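Local atomic coordinates of polyketide synthase (Lyngbya majuscula 19L, PDB entry 3QIT), a protein that probably releases the finished chain in curacin A biosynthesis as a decarboxylating thioesterase that leaves a terminal alkene. Residues L236-S241 / Q251-T256; P175-E180 / L271-A276. One frame throughout, in Å; residues are numbered along the deposited sequence.

Interaction 1: residues L236-S241 / Q251-T256; sequences LVYGDS and QQQKMT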
loop_
_atom_site.group_PDB
_atom_site.type_symbol
_atom_site.label_atom_id
_atom_site.label_comp_id
_atom_site.label_asym_id
_atom_site.label_seq_id
_atom_site.Cartn_x
_atom_site.Cartn_y
_atom_site.Cartn_z
ATOM N N LEU B 236 -16.492 -5.615 -23.577
ATOM C CA LEU B 236 -16.798 -6.433 -22.405
ATOM C C LEU B 236 -17.041 -7.875 -22.836
ATOM O O LEU B 236 -17.948 -8.150 -23.634
ATOM C CB LEU B 236 -18.012 -5.877 -21.637
ATOM C CG LEU B 236 -17.846 -4.484 -21.038
ATOM C CD1 LEU B 236 -19.211 -3.828 -20.717
ATOM C CD2 LEU B 236 -16.946 -4.540 -19.761
ATOM N N VAL B 237 -16.237 -8.797 -22.313
ATOM C CA VAL B 237 -16.347 -10.200 -22.690
ATOM C C VAL B 237 -16.816 -11.028 -21.505
ATOM O O VAL B 237 -16.218 -10.973 -20.430
ATOM C CB VAL B 237 -15.009 -10.745 -23.218
ATOM C CG1 VAL B 237 -15.162 -12.175 -23.759
ATOM C CG2 VAL B 237 -14.413 -9.790 -24.251
ATOM N N TYR B 238 -17.881 -11.799 -21.698
ATOM C CA TYR B 238 -18.407 -12.642 -20.612
ATOM C C TYR B 238 -18.559 -14.081 -21.023
ATOM O O TYR B 238 -18.763 -14.387 -22.202
ATOM C CB TYR B 238 -19.778 -12.160 -20.164
ATOM C CG TYR B 238 -19.865 -10.704 -19.823
ATOM C CD1 TYR B 238 -19.443 -10.229 -18.567
ATOM C CD2 TYR B 238 -20.411 -9.798 -20.724
ATOM C CE1 TYR B 238 -19.553 -8.865 -18.235
ATOM C CE2 TYR B 238 -20.508 -8.437 -20.412
ATOM C CZ TYR B 238 -20.086 -7.981 -19.163
ATOM O OH TYR B 238 -20.203 -6.641 -18.867
ATOM N N GLY B 239 -18.458 -14.971 -20.040
ATOM C CA GLY B 239 -18.752 -16.381 -20.254
ATOM C C GLY B 239 -20.257 -16.614 -20.129
ATOM O O GLY B 239 -20.898 -16.162 -19.179
ATOM N N ASP B 240 -20.831 -17.330 -21.082
ATOM C CA ASP B 240 -22.276 -17.525 -21.066
ATOM C C ASP B 240 -22.727 -18.439 -19.928
ATOM O O ASP B 240 -23.907 -18.457 -19.590
ATOM C CB ASP B 240 -22.816 -17.975 -22.437
ATOM C CG ASP B 240 -22.287 -19.329 -22.877
ATOM O OD1 ASP B 240 -21.421 -19.912 -22.191
ATOM O OD2 ASP B 240 -22.743 -19.807 -23.941
ATOM N N SER B 241 -21.791 -19.183 -19.335
ATOM C CA SER B 241 -22.099 -19.970 -18.129
ATOM C C SER B 241 -21.354 -19.485 -16.872
ATOM O O SER B 241 -21.366 -20.152 -15.831
ATOM C CB SER B 241 -21.917 -21.481 -18.365
ATOM O OG SER B 241 -20.576 -21.818 -18.711
ATOM N N GLN B 251 -26.218 -5.787 -16.177
ATOM C CA GLN B 251 -27.005 -4.596 -16.475
ATOM C C GLN B 251 -26.273 -3.326 -16.043
ATOM O O GLN B 251 -26.203 -2.346 -16.801
ATOM C CB GLN B 251 -28.394 -4.692 -15.825
ATOM C CG GLN B 251 -29.384 -3.598 -16.236
ATOM C CD GLN B 251 -29.650 -3.529 -17.741
ATOM O OE1 GLN B 251 -29.866 -2.442 -18.291
ATOM N NE2 GLN B 251 -29.644 -4.685 -18.410
ATOM N N GLN B 252 -25.730 -3.341 -14.823
ATOM C CA GLN B 252 -24.986 -2.194 -14.328
ATOM C C GLN B 252 -23.803 -1.840 -15.213
ATOM O O GLN B 252 -23.613 -0.667 -15.536
ATOM C CB GLN B 252 -24.522 -2.406 -12.884
ATOM C CG GLN B 252 -23.972 -1.139 -12.240
ATOM C CD GLN B 252 -24.947 0.029 -12.294
ATOM O OE1 GLN B 252 -26.027 -0.018 -11.703
ATOM N NE2 GLN B 252 -24.565 1.087 -13.000
ATOM N N GLN B 253 -23.011 -2.842 -15.605
ATOM C CA GLN B 253 -21.867 -2.597 -16.491
ATOM C C GLN B 253 -22.289 -2.002 -17.830
ATOM O O GLN B 253 -21.642 -1.077 -18.333
ATOM C CB GLN B 253 -21.026 -3.866 -16.692
ATOM C CG GLN B 253 -20.220 -4.219 -15.424
ATOM C CD GLN B 253 -19.497 -5.561 -15.521
ATOM O OE1 GLN B 253 -19.426 -6.165 -16.579
ATOM N NE2 GLN B 253 -18.946 -6.017 -14.408
ATOM N N LYS B 254 -23.393 -2.512 -18.376
ATOM C CA LYS B 254 -23.903 -2.041 -19.666
ATOM C C LYS B 254 -24.395 -0.593 -19.574
ATOM O O LYS B 254 -24.135 0.212 -20.477
ATOM C CB LYS B 254 -25.021 -2.962 -20.168
ATOM C CG LYS B 254 -25.752 -2.438 -21.400
ATOM C CD LYS B 254 -26.750 -3.438 -21.949
ATOM C CE LYS B 254 -27.831 -3.789 -20.947
ATOM N NZ LYS B 254 -28.813 -4.777 -21.495
ATOM N N MET B 255 -25.083 -0.269 -18.473
ATOM C CA MET B 255 -25.626 1.081 -18.220
ATOM C C MET B 255 -24.519 2.110 -17.998
ATOM O O MET B 255 -24.634 3.273 -18.392
ATOM C CB MET B 255 -26.544 1.073 -16.993
ATOM C CG MET B 255 -27.858 0.332 -17.164
ATOM S SD MET B 255 -28.634 0.036 -15.553
ATOM C CE MET B 255 -30.370 -0.047 -15.991
ATOM N N THR B 256 -23.453 1.677 -17.337
ATOM C CA THR B 256 -22.343 2.551 -17.025
ATOM C C THR B 256 -21.443 2.811 -18.223
ATOM O O THR B 256 -21.045 3.951 -18.461
ATOM C CB THR B 256 -21.562 1.974 -15.841
ATOM O OG1 THR B 256 -22.455 1.912 -14.720
ATOM C CG2 THR B 256 -20.373 2.844 -15.496
#
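The ring of Tyr-238 meets the carboxamide of Gln-253 at its edge, near the hydroxyl end. Gln-253 OE1 lies in the ring plane and close to both Tyr-238 CE1 and Tyr-238 CZ. Ring and amide planes are turned only 21° from each other. Tyr-238 also meets the ring of Phe-264, with planes at about 30°. From Tyr-238 OH a very short hydrogen bond runs to Gln-253 OE1, at 2.5 Å, with the tyrosine as donor. Gln-253 starts with CG beside the backbone N (chi1 -72°) and then runs extended, which carries its amide from the helix to the tyrosine. The first carbon touches too, as Gln-253 CB is 3.6 Å from Tyr-238 OH. Leu-236 points the same way from the strand, and its CD2 stands 4.3 Å from Gln-253 OE1.

The pair joins strand 234-239 of the central sheet to helix 247-256. These are the first two elements of a beta-alpha-beta unit that ends in strand 261-265, as in alpha/beta hydrolases. The contact is small but buried. Both polar ends of the Gln-253 amide are used: OE1 accepts from Tyr-238, and NE2 donates to the carbonyl of Leu-128. These two bonds oppose rotation of the amide. A phenylalanine in place of Tyr-238 would probably remove this donor from Gln-253 OE1 and leave the amide, still bonded at NE2, freer to turn. Tyr-238 also touches Glu-127, the acid of a probable Ser-His-Glu triad with Ser-103 and His-269, whose OE2 is hydrogen-bonded to the backbone N of Gly-239.

Interaction 2: residues P175-E180 / L271-A276; sequences PSLSEE and LHIDAA
Ser-176 reaches across to the carboxylate of Asp-274. Its CB points toward the segment 271-276 and is 3.2 Å from Asp-274 OD1. The hydroxyl turns between the backbone N and the carbonyl carbon (chi1 73°). There Ser-176 OG donates a hydrogen bond of 2.5 Å to Asp-274 OD1. The donor meets this oxygen on its anti side, 22° out of the carboxylate plane. The same hydroxyl also lies against a methyl group, with Ser-176 OG 3.1 Å from Ile-273 CG2.

A water gives a second link between the same two residues. It accepts from Ser-176 N at 3.0 Å and donates to Asp-274 OD1 at 2.9 Å. OD1 thus takes two hydrogen bonds, while Asp-274 OD2 accepts from the backbone N of Gly-268. Both oxygens of the carboxylate are therefore engaged, which should limit its rotation.

Ile-273 supplies the apolar half. Its CG2, anti to the backbone N, is the branch nearest Leu-177. Leu-177 CD2 lies 3.7 Å from Ile-273 CG2, and the two side chains slant across each other. Ile-273 CG1 turns back over the centre of the His-272 ring, 3.8 Å above its plane. Phe-181 on helix 179-188 touches Ile-273 as well.

The contact ties the turn between helices 163-173 and 179-188 to the short helix 271-274. That helix follows the loop bearing His-269, the histidine of the probable catalytic triad, a placement characteristic of the alpha/beta hydrolase fold.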
loop_
_atom_site.group_PDB
_atom_site.type_symbol
_atom_site.label_atom_id
_atom_site.label_comp_id
_atom_site.label_asym_id
_atom_site.label_seq_id
_atom_site.Cartn_x
_atom_site.Cartn_y
_atom_site.Cartn_z
ATOM N N PRO B 175 -11.599 -27.116 -15.109
ATOM C CA PRO B 175 -11.751 -28.433 -15.723
ATOM C C PRO B 175 -11.409 -28.483 -17.200
ATOM O O PRO B 175 -10.992 -29.528 -17.699
ATOM C CB PRO B 175 -13.235 -28.753 -15.499
ATOM C CG PRO B 175 -13.529 -28.082 -14.207
ATOM C CD PRO B 175 -12.781 -26.765 -14.296
ATOM N N SER B 176 -11.574 -27.360 -17.896
ATOM C CA SER B 176 -11.234 -27.329 -19.309
ATOM C C SER B 176 -9.720 -27.353 -19.566
ATOM O O SER B 176 -9.304 -27.506 -20.717
ATOM C CB SER B 176 -11.833 -26.094 -19.972
ATOM O OG SER B 176 -11.113 -24.962 -19.552
ATOM N N LEU B 177 -8.889 -27.176 -18.529
ATOM C CA LEU B 177 -7.435 -27.308 -18.716
ATOM C C LEU B 177 -7.104 -28.707 -19.205
ATOM O O LEU B 177 -7.605 -29.687 -18.658
ATOM C CB LEU B 177 -6.657 -27.059 -17.405
ATOM C CG LEU B 177 -6.256 -25.663 -16.946
ATOM C CD1 LEU B 177 -5.607 -25.766 -15.561
ATOM C CD2 LEU B 177 -5.287 -25.020 -17.917
ATOM N N SER B 178 -6.282 -28.813 -20.245
ATOM C CA SER B 178 -5.783 -30.126 -20.642
ATOM C C SER B 178 -4.826 -30.629 -19.579
ATOM O O SER B 178 -4.233 -29.833 -18.840
ATOM C CB SER B 178 -5.055 -30.059 -21.991
ATOM O OG SER B 178 -3.943 -29.187 -21.914
ATOM N N GLU B 179 -4.655 -31.946 -19.513
ATOM C CA GLU B 179 -3.631 -32.504 -18.646
ATOM C C GLU B 179 -2.292 -31.826 -18.947
ATOM O O GLU B 179 -1.556 -31.458 -18.021
ATOM C CB GLU B 179 -3.541 -34.031 -18.814
ATOM C CG GLU B 179 -2.611 -34.739 -17.820
ATOM C CD GLU B 179 -1.118 -34.569 -18.144
ATOM O OE1 GLU B 179 -0.747 -34.553 -19.341
ATOM O OE2 GLU B 179 -0.309 -34.457 -17.194
ATOM N N GLU B 180 -1.990 -31.642 -20.234
ATOM C CA GLU B 180 -0.704 -31.067 -20.646
ATOM C C GLU B 180 -0.482 -29.635 -20.145
ATOM O O GLU B 180 0.605 -29.309 -19.668
ATOM C CB GLU B 180 -0.529 -31.105 -22.178
ATOM C CG GLU B 180 -0.516 -32.519 -22.799
ATOM C CD GLU B 180 -1.898 -33.032 -23.244
ATOM O OE1 GLU B 180 -2.893 -32.881 -22.502
ATOM O OE2 GLU B 180 -1.983 -33.621 -24.349
ATOM N N LEU B 271 -12.368 -17.956 -19.171
ATOM C CA LEU B 271 -12.443 -17.928 -20.635
ATOM C C LEU B 271 -11.087 -18.021 -21.326
ATOM O O LEU B 271 -10.986 -18.495 -22.459
ATOM C CB LEU B 271 -13.184 -16.673 -21.102
ATOM C CG LEU B 271 -14.696 -16.597 -20.865
ATOM C CD1 LEU B 271 -15.231 -15.250 -21.357
ATOM C CD2 LEU B 271 -15.451 -17.744 -21.538
ATOM N N HIS B 272 -10.029 -17.580 -20.650
ATOM C CA HIS B 272 -8.687 -17.706 -21.202
ATOM C C HIS B 272 -8.285 -19.166 -21.399
ATOM O O HIS B 272 -7.372 -19.460 -22.178
ATOM C CB HIS B 272 -7.663 -16.949 -20.328
ATOM C CG HIS B 272 -7.605 -17.421 -18.912
ATOM N ND1 HIS B 272 -8.728 -17.521 -18.114
ATOM C CD2 HIS B 272 -6.561 -17.801 -18.139
ATOM C CE1 HIS B 272 -8.375 -17.953 -16.917
ATOM N NE2 HIS B 272 -7.065 -18.128 -16.909
ATOM N N ILE B 273 -9.004 -20.083 -20.738
ATOM C CA ILE B 273 -8.768 -21.510 -20.918
ATOM C C ILE B 273 -9.942 -22.132 -21.697
ATOM O O ILE B 273 -9.724 -22.865 -22.679
ATOM C CB ILE B 273 -8.603 -22.238 -19.559
ATOM C CG1 ILE B 273 -7.557 -21.519 -18.690
ATOM C CG2 ILE B 273 -8.265 -23.722 -19.766
ATOM C CD1 ILE B 273 -6.207 -21.338 -19.343
ATOM N N ASP B 274 -11.164 -21.813 -21.270
ATOM C CA ASP B 274 -12.409 -22.424 -21.790
ATOM C C ASP B 274 -12.661 -22.094 -23.256
ATOM O O ASP B 274 -13.227 -22.896 -23.997
ATOM C CB ASP B 274 -13.634 -21.888 -21.027
ATOM C CG ASP B 274 -13.784 -22.472 -19.633
ATOM O OD1 ASP B 274 -12.853 -23.146 -19.144
ATOM O OD2 ASP B 274 -14.851 -22.232 -19.025
ATOM N N ALA B 275 -12.278 -20.888 -23.653
ATOM C CA ALA B 275 -12.654 -20.325 -24.967
ATOM C C ALA B 275 -11.465 -19.567 -25.570
ATOM O O ALA B 275 -11.627 -18.477 -26.139
ATOM C CB ALA B 275 -13.839 -19.379 -24.784
ATOM N N ALA B 276 -10.277 -20.144 -25.420
ATOM C CA ALA B 276 -9.031 -19.431 -25.747
ATOM C C ALA B 276 -8.992 -19.007 -27.223
ATOM O O ALA B 276 -8.685 -17.854 -27.532
ATOM C CB ALA B 276 -7.833 -20.277 -25.397
HETATM O O HOH W 1 -13.125 -24.920 -16.930
#

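Overall arrangement
The centres of interaction 1 and interaction 2 are about 22 Å apart. Along the chain, segment 175-180 comes first, then 236-241 and 251-256, and last 271-276. Interaction 1 joins the central sheet to a helix within one beta-alpha-beta unit. Interaction 2 brings together parts more than 90 residues apart. The two meet through Leu-271: its CD1 packs 3.5 Å from Gly-239 N and 3.9 Å from Val-237 CG1. Strand 234-239 thus lies against helix 271-274. Both contacts border the loops that carry members of the probable triad, with Glu-127 beside interaction 1 and His-269 just before segment 271-276. They belong to one alpha/beta hydrolase domain.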